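Local atomic coordinates of aminopentol aminotransferase (Sphingopyxis macrogoltabida, PDB entry 6HBS), a protein that catalyses the PLP-dependent deamination of aminopentol (hydrolysed fumonisin B1) to its 2-keto derivative, with pyruvate as the preferred amino acceptor. Residues A[133-139]-A[187-193]; A[170-175]-A[206-212]; A[178-182]-A[215-220]. One frame throughout, in Å; residues are numbered along the deposited sequence.

Overall arrangement
The three contacts interlock along the chain: the first segments come in the order 133-139, 170-175, 178-182, and their partners follow in the same order, 187-193, 206-212, 215-220. Contact 1 joins neighbouring strands 137-141 and 189-194 of the seven-stranded mixed sheet. Contact 3 pairs helices 175-184 and 210-223, and its Phe182 and Cys220 rest on Val192 of contact 1. Contact 2 ties the N-terminal ends of the same two helices together. Centres of contacts 1 and 3, and of 2 and 3, lie about 11 Å apart; those of 1 and 2 about 19 Å. Together they join two neighbouring strands of the class-III aminotransferase fold to two helices that pack on one side of its sheet.

Contact 1 of 3, residues A[133-139]-A[187-193]; sequences TGRKTIL and GDIAAVF
Two parallel strands, 137-139 and 189-193, run side by side with axes 4.8 Å apart at an angle of 17°. Bridges pair Thr137 with Ile189, Ile138 with Ala191 and Leu139 with Val192 (CA to CA 4.7, 5.1 and 4.7 Å). The register slips by one after the first pair, a beta bulge in which Ala190 (phi/psi -85/-40) is the extra residue. Four backbone bonds form the ladder: Thr137 N to Asp188 O 2.9 Å, Ala190 N to Thr137 O 2.8 Å, Leu139 N to Ala191 O 2.8 Å, Phe193 N to Leu139 O 2.9 Å. The bulge turns the methyl of Ala190 toward 133-139, where its CB lies 3.5 Å from Thr133 OG1 and 4.0 Å from Ile138 CD1. Thr133 (chi1 p) closes an ST turn, Arg135 N to OG1 3.1 Å, and its OG1 is also hydrogen-bonded to Ala129 O. Just before strand 189-193, Asp188 (chi1 t) holds two partners, OD1 to Lys136 N 2.9 Å and OD2 from Thr137 OG1 2.7 Å, while Arg135 NH2 hydrogen-bonds to Ile189 O (3.0 Å, 167°) and NH1 to Thr223 O. On one face, Leu139 CD1 sits between Ile189 CD1 (3.8 Å) and Val192 CG2 (4.1 Å), a surface on which Phe182 lies. On the other, beneath helix 118-133, Ile138 (m, m) places CD1 3.9 Å from Ala191 CB and CG2 3.6 Å from Phe193 CD1; the small alanine makes the hollow. Phe193 continues edge-to-face against His146 of the PLP pocket. Such adjacent parallel strands form most of the mixed seven-stranded sheet typical of fold-type I PLP-dependent enzymes.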
# COMPACT_ATOMS: atom_id res chain seq x y z
N THR A 133 -1.46 -2.59 -25.22
CA THR A 133 -1.29 -1.94 -26.51
C THR A 133 0.04 -2.29 -27.17
O THR A 133 0.19 -2.06 -28.35
CB THR A 133 -1.37 -0.41 -26.36
OG1 THR A 133 -0.29 -0.04 -25.52
CG2 THR A 133 -2.69 0.06 -25.81
N GLY A 134 1.04 -2.71 -26.39
CA GLY A 134 2.41 -2.87 -26.89
C GLY A 134 3.07 -1.54 -27.21
O GLY A 134 4.08 -1.52 -27.88
N ARG A 135 2.57 -0.43 -26.64
CA ARG A 135 3.09 0.92 -26.85
C ARG A 135 3.63 1.49 -25.55
O ARG A 135 3.42 0.92 -24.45
CB ARG A 135 2.01 1.86 -27.39
CG ARG A 135 1.40 1.40 -28.70
CD ARG A 135 0.10 2.12 -28.92
NE ARG A 135 -0.70 1.53 -29.98
CZ ARG A 135 -1.99 1.73 -30.15
NH1 ARG A 135 -2.63 1.06 -31.10
NH2 ARG A 135 -2.65 2.60 -29.38
N LYS A 136 4.33 2.62 -25.65
CA LYS A 136 5.08 3.12 -24.52
C LYS A 136 4.43 4.33 -23.84
O LYS A 136 4.62 4.49 -22.62
CB LYS A 136 6.49 3.50 -24.97
CG LYS A 136 7.34 2.34 -25.44
CD LYS A 136 8.72 2.78 -25.79
CE LYS A 136 9.60 1.65 -26.27
NZ LYS A 136 10.95 2.16 -26.59
N THR A 137 3.75 5.21 -24.61
CA THR A 137 3.52 6.57 -24.12
C THR A 137 2.25 6.63 -23.27
O THR A 137 1.16 6.23 -23.68
CB THR A 137 3.51 7.62 -25.24
OG1 THR A 137 4.77 7.57 -25.93
CG2 THR A 137 3.31 9.02 -24.68
N ILE A 138 2.41 7.19 -22.07
CA ILE A 138 1.30 7.46 -21.17
C ILE A 138 1.05 8.98 -21.17
O ILE A 138 1.95 9.75 -20.89
CB ILE A 138 1.62 6.93 -19.75
CG1 ILE A 138 1.81 5.42 -19.77
CG2 ILE A 138 0.55 7.36 -18.77
CD1 ILE A 138 0.57 4.61 -19.97
N LEU A 139 -0.18 9.39 -21.49
CA LEU A 139 -0.50 10.83 -21.50
C LEU A 139 -1.15 11.25 -20.17
O LEU A 139 -2.20 10.71 -19.81
CB LEU A 139 -1.45 11.13 -22.66
CG LEU A 139 -0.86 10.90 -24.06
CD1 LEU A 139 -1.86 11.30 -25.14
CD2 LEU A 139 0.47 11.60 -24.21
N GLY A 187 0.89 6.94 -32.96
CA GLY A 187 1.01 5.48 -33.02
C GLY A 187 1.54 4.85 -31.72
O GLY A 187 1.68 3.62 -31.63
N ASP A 188 1.87 5.65 -30.72
CA ASP A 188 2.56 5.08 -29.55
C ASP A 188 1.81 5.38 -28.25
O ASP A 188 2.44 5.34 -27.19
CB ASP A 188 3.99 5.59 -29.45
CG ASP A 188 4.81 4.87 -28.39
OD1 ASP A 188 4.73 3.62 -28.31
OD2 ASP A 188 5.51 5.56 -27.65
N ILE A 189 0.52 5.71 -28.30
CA ILE A 189 -0.19 6.05 -27.03
C ILE A 189 -0.76 4.76 -26.42
O ILE A 189 -1.60 4.07 -27.00
CB ILE A 189 -1.28 7.12 -27.19
CG1 ILE A 189 -0.75 8.39 -27.88
CG2 ILE A 189 -1.91 7.42 -25.83
CD1 ILE A 189 0.43 9.01 -27.20
N ALA A 190 -0.31 4.47 -25.21
CA ALA A 190 -0.79 3.30 -24.46
C ALA A 190 -2.07 3.68 -23.70
O ALA A 190 -3.03 2.90 -23.64
CB ALA A 190 0.28 2.83 -23.52
N ALA A 191 -2.09 4.89 -23.13
CA ALA A 191 -3.21 5.35 -22.34
C ALA A 191 -3.22 6.87 -22.18
O ALA A 191 -2.17 7.53 -22.26
CB ALA A 191 -3.17 4.70 -20.99
N VAL A 192 -4.42 7.38 -21.89
CA VAL A 192 -4.70 8.72 -21.37
C VAL A 192 -5.22 8.59 -19.93
O VAL A 192 -6.25 7.92 -19.69
CB VAL A 192 -5.80 9.42 -22.21
CG1 VAL A 192 -6.27 10.71 -21.55
CG2 VAL A 192 -5.37 9.68 -23.64
N PHE A 193 -4.54 9.23 -19.00
CA PHE A 193 -5.01 9.38 -17.63
C PHE A 193 -5.68 10.75 -17.51
O PHE A 193 -5.08 11.78 -17.94
CB PHE A 193 -3.87 9.31 -16.62
CG PHE A 193 -3.37 7.93 -16.29
CD1 PHE A 193 -2.76 7.14 -17.25
CD2 PHE A 193 -3.51 7.42 -15.00
CE1 PHE A 193 -2.29 5.87 -16.93
CE2 PHE A 193 -3.05 6.16 -14.69
CZ PHE A 193 -2.45 5.38 -15.65

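Contact 2 of 3, residues A[170-175]-A[206-212]; sequences YTYNDA and ALAQLEF
Ala206 opens its segment in the short antiparallel pair with strand 197-198, through backbone bonding to Arg198, and its CB lies 4.3 Å from Asn173 ND2. Leu207 turns its side chain away but offers its carbonyl: Asn173 ND2 donates to Leu207 O at 2.8 Å (160°). At Ala208 the CB touches Tyr172 OH (3.7 Å), a hydroxyl that is hydrogen-bonded to Thr195 O. Gln209 is the N-cap position of helix 210-223, and its backbone N donates to Asn173 OD1 at 2.8 Å (163°), so one carboxamide bonds backbone atoms of the approach to the helix at both of its ends. Asn173 itself is third in a type II beta turn, Thr171 to Asp174, with positive phi (phi/psi 72/17), closed by a weak Asp174 N to Thr171 O bond of 3.1 Å. That turn leads from strand 167-170 into helix 175-184, within a beta-alpha-beta unit, and Asp174 caps the helix through OD1 to Ser177 N. Glu211 brings its backbone O to 4.0 Å from Ala175 CB. Phe212 (chi1 t) then drops into the hollow of the turn, its CA 4.5 Å from Ala175 CA, the nearest backbone approach. Asn173 CA lies over its ring face, 3.5 Å from CG; its edge points at the face of Tyr172 (centroids 4.9 Å apart, planes at 55°), and its CE1 meets Tyr170 CE2 rim to rim at 3.5 Å.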
# COMPACT_ATOMS: atom_id res chain seq x y z
N TYR A 170 -0.39 16.88 -21.54
CA TYR A 170 -1.34 17.75 -22.20
C TYR A 170 -1.89 18.73 -21.15
O TYR A 170 -1.69 18.52 -19.95
CB TYR A 170 -2.46 16.95 -22.87
CG TYR A 170 -3.32 16.16 -21.91
CD1 TYR A 170 -3.00 14.86 -21.52
CD2 TYR A 170 -4.44 16.73 -21.33
CE1 TYR A 170 -3.78 14.16 -20.61
CE2 TYR A 170 -5.23 16.05 -20.43
CZ TYR A 170 -4.91 14.76 -20.06
OH TYR A 170 -5.70 14.12 -19.12
N THR A 171 -2.57 19.78 -21.59
CA THR A 171 -3.25 20.75 -20.68
C THR A 171 -4.65 20.24 -20.35
O THR A 171 -5.45 19.99 -21.25
CB THR A 171 -3.33 22.15 -21.30
OG1 THR A 171 -1.98 22.49 -21.54
CG2 THR A 171 -3.99 23.18 -20.40
N TYR A 172 -4.95 20.10 -19.06
CA TYR A 172 -6.25 19.62 -18.64
C TYR A 172 -7.33 20.54 -19.22
O TYR A 172 -7.15 21.75 -19.18
CB TYR A 172 -6.37 19.58 -17.11
CG TYR A 172 -7.59 18.81 -16.65
CD1 TYR A 172 -7.59 17.42 -16.60
CD2 TYR A 172 -8.77 19.46 -16.31
CE1 TYR A 172 -8.70 16.70 -16.19
CE2 TYR A 172 -9.88 18.75 -15.89
CZ TYR A 172 -9.85 17.37 -15.81
OH TYR A 172 -10.97 16.67 -15.47
N ASN A 173 -8.44 19.95 -19.69
CA ASN A 173 -9.61 20.66 -20.16
C ASN A 173 -9.35 21.34 -21.51
O ASN A 173 -10.14 22.18 -21.92
CB ASN A 173 -10.18 21.66 -19.13
CG ASN A 173 -11.36 21.07 -18.38
OD1 ASN A 173 -11.93 20.09 -18.85
ND2 ASN A 173 -11.75 21.67 -17.26
N ASP A 174 -8.29 20.93 -22.21
CA ASP A 174 -7.91 21.52 -23.51
C ASP A 174 -7.93 20.40 -24.55
O ASP A 174 -6.93 19.64 -24.68
CB ASP A 174 -6.58 22.26 -23.39
CG ASP A 174 -6.16 23.01 -24.65
OD1 ASP A 174 -6.68 22.68 -25.74
OD2 ASP A 174 -5.33 23.91 -24.53
N ALA A 175 -9.05 20.28 -25.26
CA ALA A 175 -9.26 19.23 -26.28
C ALA A 175 -8.17 19.29 -27.38
O ALA A 175 -7.66 18.26 -27.82
CB ALA A 175 -10.64 19.39 -26.87
N ALA A 206 -11.72 23.22 -11.35
CA ALA A 206 -12.56 23.38 -12.50
C ALA A 206 -13.20 22.04 -12.84
O ALA A 206 -12.49 21.01 -12.84
CB ALA A 206 -11.73 23.90 -13.64
N LEU A 207 -14.49 22.07 -13.18
CA LEU A 207 -15.20 20.90 -13.66
C LEU A 207 -14.65 20.48 -15.03
O LEU A 207 -14.11 21.32 -15.79
CB LEU A 207 -16.69 21.23 -13.76
CG LEU A 207 -17.36 21.73 -12.48
CD1 LEU A 207 -18.85 21.90 -12.69
CD2 LEU A 207 -17.11 20.81 -11.31
N ALA A 208 -14.79 19.18 -15.36
CA ALA A 208 -14.35 18.69 -16.69
C ALA A 208 -15.31 19.27 -17.72
O ALA A 208 -16.52 19.32 -17.48
CB ALA A 208 -14.34 17.19 -16.78
N GLN A 209 -14.73 19.69 -18.85
CA GLN A 209 -15.49 20.19 -19.96
C GLN A 209 -15.85 18.99 -20.84
O GLN A 209 -15.04 18.11 -21.10
CB GLN A 209 -14.71 21.26 -20.73
CG GLN A 209 -14.66 22.60 -20.01
CD GLN A 209 -13.54 23.51 -20.45
OE1 GLN A 209 -13.02 23.43 -21.57
NE2 GLN A 209 -13.18 24.44 -19.57
N LEU A 210 -17.09 19.01 -21.31
CA LEU A 210 -17.64 17.98 -22.13
C LEU A 210 -16.75 17.75 -23.37
O LEU A 210 -16.46 16.62 -23.72
CB LEU A 210 -19.05 18.42 -22.50
CG LEU A 210 -19.90 17.40 -23.24
CD1 LEU A 210 -19.89 16.05 -22.53
CD2 LEU A 210 -21.32 17.92 -23.41
N GLU A 211 -16.31 18.83 -24.02
CA GLU A 211 -15.60 18.66 -25.27
C GLU A 211 -14.27 17.97 -24.96
O GLU A 211 -13.80 17.16 -25.77
CB GLU A 211 -15.43 19.97 -26.05
CG GLU A 211 -15.88 19.84 -27.50
CD GLU A 211 -17.21 19.11 -27.69
OE1 GLU A 211 -17.21 18.01 -28.29
OE2 GLU A 211 -18.25 19.62 -27.21
N PHE A 212 -13.69 18.27 -23.80
CA PHE A 212 -12.41 17.67 -23.41
C PHE A 212 -12.60 16.15 -23.23
O PHE A 212 -11.85 15.36 -23.75
CB PHE A 212 -11.83 18.39 -22.18
CG PHE A 212 -10.74 17.61 -21.50
CD1 PHE A 212 -9.51 17.45 -22.11
CD2 PHE A 212 -10.96 17.01 -20.27
CE1 PHE A 212 -8.50 16.73 -21.49
CE2 PHE A 212 -9.95 16.29 -19.65
CZ PHE A 212 -8.73 16.13 -20.26

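Contact 3 of 3, residues A[178-182]-A[215-220]; sequences LSDAF and TARKCC
Helices 178-182 and 215-220 run nearly parallel, with axes 10.3 Å apart at closest approach and an angle of 20° between their N-to-C directions (signed crossing angle -20°). Backbones are in regular helical geometry, as the bonds Phe182 N to Leu178 O (3.1 Å), Cys219 N to Thr215 O (2.9 Å) and Cys220 N to Ala216 O (3.0 Å) attest. The nearest CA pairs are Leu178 with Ala216 (7.2 Å) and Ser179 with Cys219 (7.1 Å). Leu178 and Phe182, one turn apart, both point their CA-to-CB bonds at the partner helix. Leu178 (t, p) brings CD2 to 3.6 Å from both the CA and the CB of Ala216, whose small side chain accepts the branch. Phe182, with chi1 off its wells at -93°, presents a ring face to Cys219: CB stands 3.5 Å from the ring centroid and 16° off the normal, a CH-pi contact, and SG follows at 4.5 Å and 26°. Cys220 SG lies at the ring edge, 5.4 Å from the centroid. Ser179 OG comes within 3.4 Å of Thr215 CG2. Both helices lie on the same side of the sheet: Phe182 rests on Ile189 and Val192, Cys220 on Val192 and Leu227, as befits successive beta-alpha-beta crossovers. No hydrogen bond crosses the contact. Ser179 OG bonds Ala175 O and Thr215 OG1 bonds Glu211 O, each within its own helix, so the hydroxyls are satisfied locally and the contact rests on van der Waals, CH-pi and sulfur-aromatic interactions.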
# COMPACT_ATOMS: atom_id res chain seq x y z
N LEU A 178 -4.88 17.86 -25.98
CA LEU A 178 -4.91 16.41 -25.90
C LEU A 178 -4.77 15.79 -27.30
O LEU A 178 -4.00 14.85 -27.48
CB LEU A 178 -6.22 15.98 -25.24
CG LEU A 178 -6.35 14.47 -25.04
CD1 LEU A 178 -5.11 13.87 -24.38
CD2 LEU A 178 -7.61 14.15 -24.27
N SER A 179 -5.56 16.29 -28.28
CA SER A 179 -5.44 15.87 -29.68
C SER A 179 -3.98 15.94 -30.12
O SER A 179 -3.44 14.99 -30.69
CB SER A 179 -6.31 16.70 -30.60
OG SER A 179 -7.66 16.69 -30.18
N ASP A 180 -3.35 17.10 -29.87
CA ASP A 180 -1.99 17.28 -30.27
C ASP A 180 -1.08 16.26 -29.59
O ASP A 180 -0.14 15.79 -30.22
CB ASP A 180 -1.47 18.68 -29.98
CG ASP A 180 -2.08 19.74 -30.89
OD1 ASP A 180 -2.61 19.39 -31.95
OD2 ASP A 180 -2.00 20.92 -30.53
N ALA A 181 -1.31 15.99 -28.30
CA ALA A 181 -0.47 15.07 -27.59
C ALA A 181 -0.50 13.69 -28.25
O ALA A 181 0.53 12.96 -28.27
CB ALA A 181 -0.90 15.00 -26.14
N PHE A 182 -1.68 13.29 -28.74
CA PHE A 182 -1.83 12.01 -29.44
C PHE A 182 -0.95 12.01 -30.71
O PHE A 182 -0.37 10.96 -31.08
CB PHE A 182 -3.29 11.73 -29.82
CG PHE A 182 -4.05 10.92 -28.80
CD1 PHE A 182 -4.71 11.55 -27.76
CD2 PHE A 182 -4.07 9.53 -28.87
CE1 PHE A 182 -5.38 10.79 -26.80
CE2 PHE A 182 -4.75 8.78 -27.92
CZ PHE A 182 -5.40 9.41 -26.89
N THR A 215 -13.30 14.29 -26.50
CA THR A 215 -12.10 14.13 -27.26
C THR A 215 -11.21 13.02 -26.66
O THR A 215 -10.62 12.24 -27.38
CB THR A 215 -11.33 15.45 -27.35
OG1 THR A 215 -12.22 16.40 -27.94
CG2 THR A 215 -10.05 15.29 -28.15
N ALA A 216 -11.12 12.93 -25.33
CA ALA A 216 -10.34 11.86 -24.73
C ALA A 216 -10.89 10.52 -25.20
O ALA A 216 -10.12 9.62 -25.62
CB ALA A 216 -10.35 12.00 -23.21
N ARG A 217 -12.21 10.37 -25.17
CA ARG A 217 -12.83 9.07 -25.44
C ARG A 217 -12.66 8.73 -26.93
O ARG A 217 -12.37 7.60 -27.29
CB ARG A 217 -14.29 9.06 -25.01
CG ARG A 217 -15.07 7.78 -25.32
CD ARG A 217 -14.67 6.53 -24.55
NE ARG A 217 -13.44 5.91 -25.02
CZ ARG A 217 -12.82 4.87 -24.44
NH1 ARG A 217 -13.14 4.47 -23.22
NH2 ARG A 217 -11.86 4.22 -25.10
N LYS A 218 -12.85 9.73 -27.79
CA LYS A 218 -12.75 9.53 -29.25
C LYS A 218 -11.31 9.23 -29.70
O LYS A 218 -11.10 8.36 -30.51
CB LYS A 218 -13.33 10.75 -29.97
CG LYS A 218 -13.18 10.72 -31.49
CD LYS A 218 -13.64 12.01 -32.18
CE LYS A 218 -12.74 13.20 -31.91
NZ LYS A 218 -11.37 13.00 -32.46
N CYS A 219 -10.32 9.95 -29.19
CA CYS A 219 -8.95 9.66 -29.56
C CYS A 219 -8.54 8.26 -29.07
O CYS A 219 -7.83 7.53 -29.78
CB CYS A 219 -7.99 10.70 -28.98
SG CYS A 219 -8.17 12.31 -29.79
N CYS A 220 -9.00 7.90 -27.87
CA CYS A 220 -8.71 6.57 -27.36
C CYS A 220 -9.36 5.53 -28.28
O CYS A 220 -8.70 4.60 -28.71
CB CYS A 220 -9.14 6.42 -25.90
SG CYS A 220 -7.95 7.17 -24.76